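Long-range contacts in ArtJ (Geobacillus stearothermophilus, PDB 2PVU), which binds arginine, lysine and histidine and probably delivers them to its cognate ATP-binding cassette transporter: residues A[47-52]-A[87-92]; A[150-155]-A[172-177]. All coordinates share one frame; numbering follows the deposited sequence.

Overall arrangement
The two contacts, one in each lobe, meet beside the amine end of the bound lysine, their centres about 14 Å apart. Contact 1 is buried and joins a strand end to a helix start; contact 2 is partly buried and pairs two parallel strands, with Lys174 and Glu176 exposed. Their chemistry differs accordingly: 47-52 with 87-92 gives the ligand an acid and two aromatic faces, whereas 150-155 with 172-177 is mostly backbone hydrogen bonding and contributes the amide of Gln153. They also touch directly, through Asp49 with Gln153 and Asp90 with Asn154, bonds that bridge the lobes, the first of them at the ligand, consistent with a closed, ligand-bound form.

Contact 1: A[47-52]-A[87-92]; sequences GTDAAF and IGWDPL. With LYS (lysine), chain E.
Two walls of the lysine pocket meet here, in one lobe of a family 3 solute-binding protein: the loop leaving strand 44-48 packs against the start of helix 89-98. Thr48 O is the backbone joint. It accepts from Ile87 N at 2.8 Å, nearly in line with its carbonyl, and from Gly88 N at 3.2 Å with the donor tilted from the carbonyl plane, so two successive amides just ahead of the helix grip one oxygen. Gly88 is the N-cap residue, and at its backbone conformation a CB would run into the carbonyl O of Ile87. Behind this joint, Leu92 CD1 packs on Gly47 C at 3.8 Å and Ile87 CD1 lies near Gly47 CA, leaving no room for a side chain on Gly47.

Asp49 and Trp89 carry the contact to the ligand. Asp49 CB sits at the indole edge, and the carboxylate and ring planes are 53° apart. With CG anti to the backbone N (chi1 165°), the carboxylate of Asp49 extends into the pocket, where Gln153 NE2 also bonds OD2. The ligand's aliphatic arm runs between two aromatic rings: its CE lies 3.5 Å above the centre of the Phe52 ring, while its NZ stands 3.5 Å above one face of the Trp89 indole, toward the rim. Asp49 OD2 is 2.8 Å from that NZ, an arrangement suited to a basic side chain. On the other carboxylate oxygen, a water donates to Asp49 OD1 at 2.7 Å and accepts from Trp89 N at 2.9 Å.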
loop_
_atom_site.group_PDB
_atom_site.type_symbol
_atom_site.label_atom_id
_atom_site.label_comp_id
_atom_site.label_asym_id
_atom_site.label_seq_id
_atom_site.Cartn_x
_atom_site.Cartn_y
_atom_site.Cartn_z
ATOM N N GLY A 47 -11.263 -7.005 1.024
ATOM C CA GLY A 47 -11.321 -5.656 0.428
ATOM C C GLY A 47 -9.975 -5.079 0.054
ATOM O O GLY A 47 -8.935 -5.434 0.630
ATOM N N THR A 48 -9.999 -4.127 -0.881
ATOM C CA THR A 48 -8.792 -3.443 -1.347
ATOM C C THR A 48 -9.176 -2.096 -1.955
ATOM O O THR A 48 -10.362 -1.833 -2.242
ATOM C CB THR A 48 -8.013 -4.303 -2.382
ATOM O OG1 THR A 48 -6.671 -3.797 -2.557
ATOM C CG2 THR A 48 -8.739 -4.370 -3.766
ATOM N N ASP A 49 -8.158 -1.241 -2.111
ATOM C CA ASP A 49 -8.296 0.080 -2.779
ATOM C C ASP A 49 -7.552 -0.075 -4.077
ATOM O O ASP A 49 -6.332 0.162 -4.096
ATOM C CB ASP A 49 -7.660 1.171 -1.887
ATOM C CG ASP A 49 -7.430 2.491 -2.620
ATOM O OD1 ASP A 49 -8.287 2.805 -3.497
ATOM O OD2 ASP A 49 -6.419 3.181 -2.329
ATOM N N ALA A 50 -8.231 -0.528 -5.164
ATOM C CA ALA A 50 -7.442 -0.865 -6.365
ATOM C C ALA A 50 -7.153 0.387 -7.181
ATOM O O ALA A 50 -7.647 0.515 -8.305
ATOM C CB ALA A 50 -8.143 -1.885 -7.244
ATOM N N ALA A 51 -6.316 1.260 -6.621
ATOM C CA ALA A 51 -5.836 2.470 -7.291
ATOM C C ALA A 51 -4.422 2.738 -6.812
ATOM O O ALA A 51 -4.092 3.879 -6.366
ATOM C CB ALA A 51 -6.790 3.677 -6.975
ATOM N N PHE A 52 -3.577 1.692 -6.833
ATOM C CA PHE A 52 -2.267 1.729 -6.112
ATOM C C PHE A 52 -1.291 0.770 -6.823
ATOM O O PHE A 52 -0.722 -0.172 -6.222
ATOM C CB PHE A 52 -2.486 1.346 -4.635
ATOM C CG PHE A 52 -1.455 1.898 -3.682
ATOM C CD1 PHE A 52 -0.662 1.027 -2.940
ATOM C CD2 PHE A 52 -1.282 3.295 -3.532
ATOM C CE1 PHE A 52 0.297 1.522 -2.018
ATOM C CE2 PHE A 52 -0.330 3.806 -2.631
ATOM C CZ PHE A 52 0.463 2.906 -1.867
ATOM N N ILE A 87 -13.159 -1.798 -2.784
ATOM C CA ILE A 87 -14.089 -0.981 -2.038
ATOM C C ILE A 87 -13.611 0.408 -1.697
ATOM O O ILE A 87 -14.414 1.239 -1.219
ATOM C CB ILE A 87 -14.635 -1.692 -0.795
ATOM C CG1 ILE A 87 -13.499 -2.173 0.092
ATOM C CG2 ILE A 87 -15.567 -2.849 -1.243
ATOM C CD1 ILE A 87 -13.992 -2.703 1.468
ATOM N N GLY A 88 -12.338 0.689 -1.947
ATOM C CA GLY A 88 -11.857 2.049 -1.690
ATOM C C GLY A 88 -11.231 2.089 -0.291
ATOM O O GLY A 88 -11.466 1.203 0.528
ATOM N N TRP A 89 -10.417 3.104 -0.038
ATOM C CA TRP A 89 -9.487 3.068 1.084
ATOM C C TRP A 89 -10.236 3.329 2.398
ATOM O O TRP A 89 -10.149 2.543 3.369
ATOM C CB TRP A 89 -8.427 4.148 0.833
ATOM C CG TRP A 89 -7.357 4.305 1.898
ATOM C CD1 TRP A 89 -7.177 5.404 2.754
ATOM C CD2 TRP A 89 -6.359 3.364 2.239
ATOM N NE1 TRP A 89 -6.085 5.189 3.563
ATOM C CE2 TRP A 89 -5.578 3.931 3.284
ATOM C CE3 TRP A 89 -6.035 2.066 1.774
ATOM C CZ2 TRP A 89 -4.475 3.247 3.852
ATOM C CZ3 TRP A 89 -4.917 1.381 2.332
ATOM C CH2 TRP A 89 -4.152 1.967 3.345
ATOM N N ASP A 90 -10.913 4.461 2.475
ATOM C CA ASP A 90 -11.577 4.758 3.738
ATOM C C ASP A 90 -12.719 3.748 4.031
ATOM O O ASP A 90 -12.880 3.278 5.182
ATOM C CB ASP A 90 -12.006 6.226 3.810
ATOM C CG ASP A 90 -10.796 7.147 4.045
ATOM O OD1 ASP A 90 -10.170 7.065 5.131
ATOM O OD2 ASP A 90 -10.444 7.920 3.144
ATOM N N PRO A 91 -13.501 3.394 2.997
ATOM C CA PRO A 91 -14.469 2.299 3.194
ATOM C C PRO A 91 -13.878 1.004 3.658
ATOM O O PRO A 91 -14.549 0.296 4.411
ATOM C CB PRO A 91 -15.090 2.115 1.812
ATOM C CG PRO A 91 -15.073 3.588 1.250
ATOM C CD PRO A 91 -13.657 4.034 1.675
ATOM N N LEU A 92 -12.661 0.681 3.210
ATOM C CA LEU A 92 -12.005 -0.591 3.591
ATOM C C LEU A 92 -11.870 -0.648 5.121
ATOM O O LEU A 92 -12.220 -1.663 5.763
ATOM C CB LEU A 92 -10.653 -0.741 2.888
ATOM C CG LEU A 92 -9.741 -1.884 3.386
ATOM C CD1 LEU A 92 -10.498 -3.219 3.274
ATOM C CD2 LEU A 92 -8.427 -1.889 2.590
HETATM N N LYS E . 1.401 2.019 3.026
HETATM C CA LYS E . 0.712 3.323 3.303
HETATM C C LYS E . -0.298 3.131 4.442
HETATM O O LYS E . -0.877 4.093 4.924
HETATM C CB LYS E . -0.022 3.809 2.058
HETATM C CG LYS E . -1.073 2.783 1.569
HETATM C CD LYS E . -2.129 3.448 0.660
HETATM C CE LYS E . -2.799 2.387 -0.200
HETATM N NZ LYS E . -4.006 2.984 -0.987
HETATM O OXT LYS E . -0.563 1.992 4.886
HETATM O O HOH W 1 -9.788 4.726 -2.383
#

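Contact 2: A[150-155]-A[172-177]; sequences IGVQNA and IKKFET. With LYS (lysine), chain E.
Gln153 leaves the strand pair it belongs to and puts both ends of its amide to work. Its chain runs straight out from the strand, trans about both CA-CB (chi1 179°) and CB-CG, which carries the amide past the end of strand 172-175. There NE2 of Gln153 donates to Glu176 O at 2.9 Å, a bent bond (143° at the hydrogen) that meets this oxygen from above its carbonyl plane. Gln153 OE1 accepts from the ligand NZ at 2.8 Å and is also bonded by Thr178 OG1. Bonds at both ends should hold the amide's rotation.

Behind it the strands run parallel. Lys173 N donates to Ile150 O, Val152 N to Lys173 O, Phe175 N to Val152 O, and Asn154 N to Phe175 O at 2.8 Å, the last almost straight at 171°. On one face Val152 CG2 crosses to Ile172 CG2 at 3.9 Å, and Lys174 CG lies close to Val152 CG2; helix 157-166 packs on this side. Lys174 CD passes 3.7 Å from Asn154 OD1, whereas Asn154 ND2 bonds Asp90 OD2. Phe175 turns its ring edge to Gly151, with CE2 3.9 Å from Gly151 CA in the ring plane, and helix 178-186 packs against the ring. Strand 150-153, helix 157-166 and strand 172-175 form a beta-alpha-beta crossover, here with a ligand-binding glutamine at the end of its first strand, in the second lobe of a periplasmic-type binding protein.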
loop_
_atom_site.group_PDB
_atom_site.type_symbol
_atom_site.label_atom_id
_atom_site.label_comp_id
_atom_site.label_asym_id
_atom_site.label_seq_id
_atom_site.Cartn_x
_atom_site.Cartn_y
_atom_site.Cartn_z
ATOM N N ILE A 150 1.493 19.869 -0.021
ATOM C CA ILE A 150 1.838 18.457 -0.152
ATOM C C ILE A 150 0.547 17.661 -0.383
ATOM O O ILE A 150 -0.392 17.773 0.378
ATOM C CB ILE A 150 2.558 17.915 1.127
ATOM C CG1 ILE A 150 3.820 18.739 1.429
ATOM C CG2 ILE A 150 2.986 16.461 0.963
ATOM C CD1 ILE A 150 4.312 18.541 2.833
ATOM N N GLY A 151 0.517 16.828 -1.414
ATOM C CA GLY A 151 -0.619 15.972 -1.605
ATOM C C GLY A 151 -0.351 14.582 -1.030
ATOM O O GLY A 151 0.749 14.040 -1.180
ATOM N N VAL A 152 -1.370 14.009 -0.381
ATOM C CA VAL A 152 -1.278 12.656 0.182
ATOM C C VAL A 152 -2.614 11.966 0.017
ATOM O O VAL A 152 -3.655 12.623 -0.162
ATOM C CB VAL A 152 -0.953 12.670 1.701
ATOM C CG1 VAL A 152 0.487 13.165 1.954
ATOM C CG2 VAL A 152 -1.999 13.510 2.480
ATOM N N GLN A 153 -2.596 10.642 0.122
ATOM C CA GLN A 153 -3.849 9.925 0.253
ATOM C C GLN A 153 -4.314 10.001 1.714
ATOM O O GLN A 153 -3.493 9.907 2.658
ATOM C CB GLN A 153 -3.747 8.491 -0.246
ATOM C CG GLN A 153 -5.073 7.715 -0.088
ATOM C CD GLN A 153 -5.017 6.328 -0.708
ATOM O OE1 GLN A 153 -3.934 5.773 -0.926
ATOM N NE2 GLN A 153 -6.180 5.759 -0.967
ATOM N N ASN A 154 -5.600 10.285 1.886
ATOM C CA ASN A 154 -6.190 10.419 3.231
ATOM C C ASN A 154 -5.841 9.208 4.098
ATOM O O ASN A 154 -5.892 8.077 3.624
ATOM C CB ASN A 154 -7.711 10.491 3.129
ATOM C CG ASN A 154 -8.354 10.824 4.448
ATOM O OD1 ASN A 154 -8.074 11.868 5.027
ATOM N ND2 ASN A 154 -9.232 9.939 4.929
ATOM N N ALA A 155 -5.541 9.441 5.368
ATOM C CA ALA A 155 -5.375 8.338 6.324
ATOM C C ALA A 155 -4.318 7.306 5.908
ATOM O O ALA A 155 -4.524 6.089 6.031
ATOM C CB ALA A 155 -6.719 7.677 6.634
ATOM N N ILE A 172 -1.466 20.555 3.696
ATOM C CA ILE A 172 -1.484 19.137 3.429
ATOM C C ILE A 172 -2.829 18.865 2.789
ATOM O O ILE A 172 -3.868 19.075 3.405
ATOM C CB ILE A 172 -1.283 18.322 4.725
ATOM C CG1 ILE A 172 0.103 18.667 5.317
ATOM C CG2 ILE A 172 -1.505 16.816 4.450
ATOM C CD1 ILE A 172 0.381 18.019 6.663
ATOM N N LYS A 173 -2.806 18.473 1.529
ATOM C CA LYS A 173 -4.032 18.230 0.805
ATOM C C LYS A 173 -4.271 16.721 0.737
ATOM O O LYS A 173 -3.387 15.964 0.333
ATOM C CB LYS A 173 -3.959 18.793 -0.610
ATOM C CG LYS A 173 -3.474 20.251 -0.712
ATOM C CD LYS A 173 -4.509 21.181 -0.162
ATOM C CE LYS A 173 -4.207 22.641 -0.490
ATOM N NZ LYS A 173 -5.149 23.447 0.349
ATOM N N LYS A 174 -5.471 16.300 1.120
ATOM C CA LYS A 174 -5.763 14.872 1.282
ATOM C C LYS A 174 -6.733 14.398 0.216
ATOM O O LYS A 174 -7.770 15.080 -0.022
ATOM C CB LYS A 174 -6.349 14.611 2.682
ATOM C CG LYS A 174 -5.461 15.009 3.852
ATOM C CD LYS A 174 -6.297 15.083 5.123
ATOM C CE LYS A 174 -5.493 15.518 6.333
ATOM N NZ LYS A 174 -4.861 16.846 6.177
ATOM N N PHE A 175 -6.433 13.257 -0.417
ATOM C CA PHE A 175 -7.267 12.715 -1.499
ATOM C C PHE A 175 -7.686 11.274 -1.219
ATOM O O PHE A 175 -6.988 10.564 -0.504
ATOM C CB PHE A 175 -6.506 12.816 -2.822
ATOM C CG PHE A 175 -6.045 14.224 -3.094
ATOM C CD1 PHE A 175 -6.947 15.185 -3.513
ATOM C CD2 PHE A 175 -4.759 14.605 -2.784
ATOM C CE1 PHE A 175 -6.527 16.492 -3.728
ATOM C CE2 PHE A 175 -4.319 15.916 -2.979
ATOM C CZ PHE A 175 -5.238 16.862 -3.440
ATOM N N GLU A 176 -8.819 10.847 -1.773
ATOM C CA GLU A 176 -9.325 9.500 -1.442
ATOM C C GLU A 176 -8.533 8.389 -2.122
ATOM O O GLU A 176 -8.565 7.245 -1.648
ATOM C CB GLU A 176 -10.837 9.392 -1.793
ATOM C CG GLU A 176 -11.475 8.044 -1.481
ATOM C CD GLU A 176 -11.291 7.595 -0.047
ATOM O OE1 GLU A 176 -11.198 8.445 0.892
ATOM O OE2 GLU A 176 -11.281 6.357 0.131
ATOM N N THR A 177 -7.833 8.718 -3.216
ATOM C CA THR A 177 -6.868 7.774 -3.845
ATOM C C THR A 177 -5.512 8.435 -4.020
ATOM O O THR A 177 -5.422 9.677 -4.187
ATOM C CB THR A 177 -7.340 7.275 -5.203
ATOM O OG1 THR A 177 -7.469 8.373 -6.115
ATOM C CG2 THR A 177 -8.691 6.554 -5.098
HETATM N N LYS E . 1.401 2.019 3.026
HETATM C CA LYS E . 0.712 3.323 3.303
HETATM C C LYS E . -0.298 3.131 4.442
HETATM O O LYS E . -0.877 4.093 4.924
HETATM C CB LYS E . -0.022 3.809 2.058
HETATM C CG LYS E . -1.073 2.783 1.569
HETATM C CD LYS E . -2.129 3.448 0.660
HETATM C CE LYS E . -2.799 2.387 -0.200
HETATM N NZ LYS E . -4.006 2.984 -0.987
HETATM O OXT LYS E . -0.563 1.992 4.886
#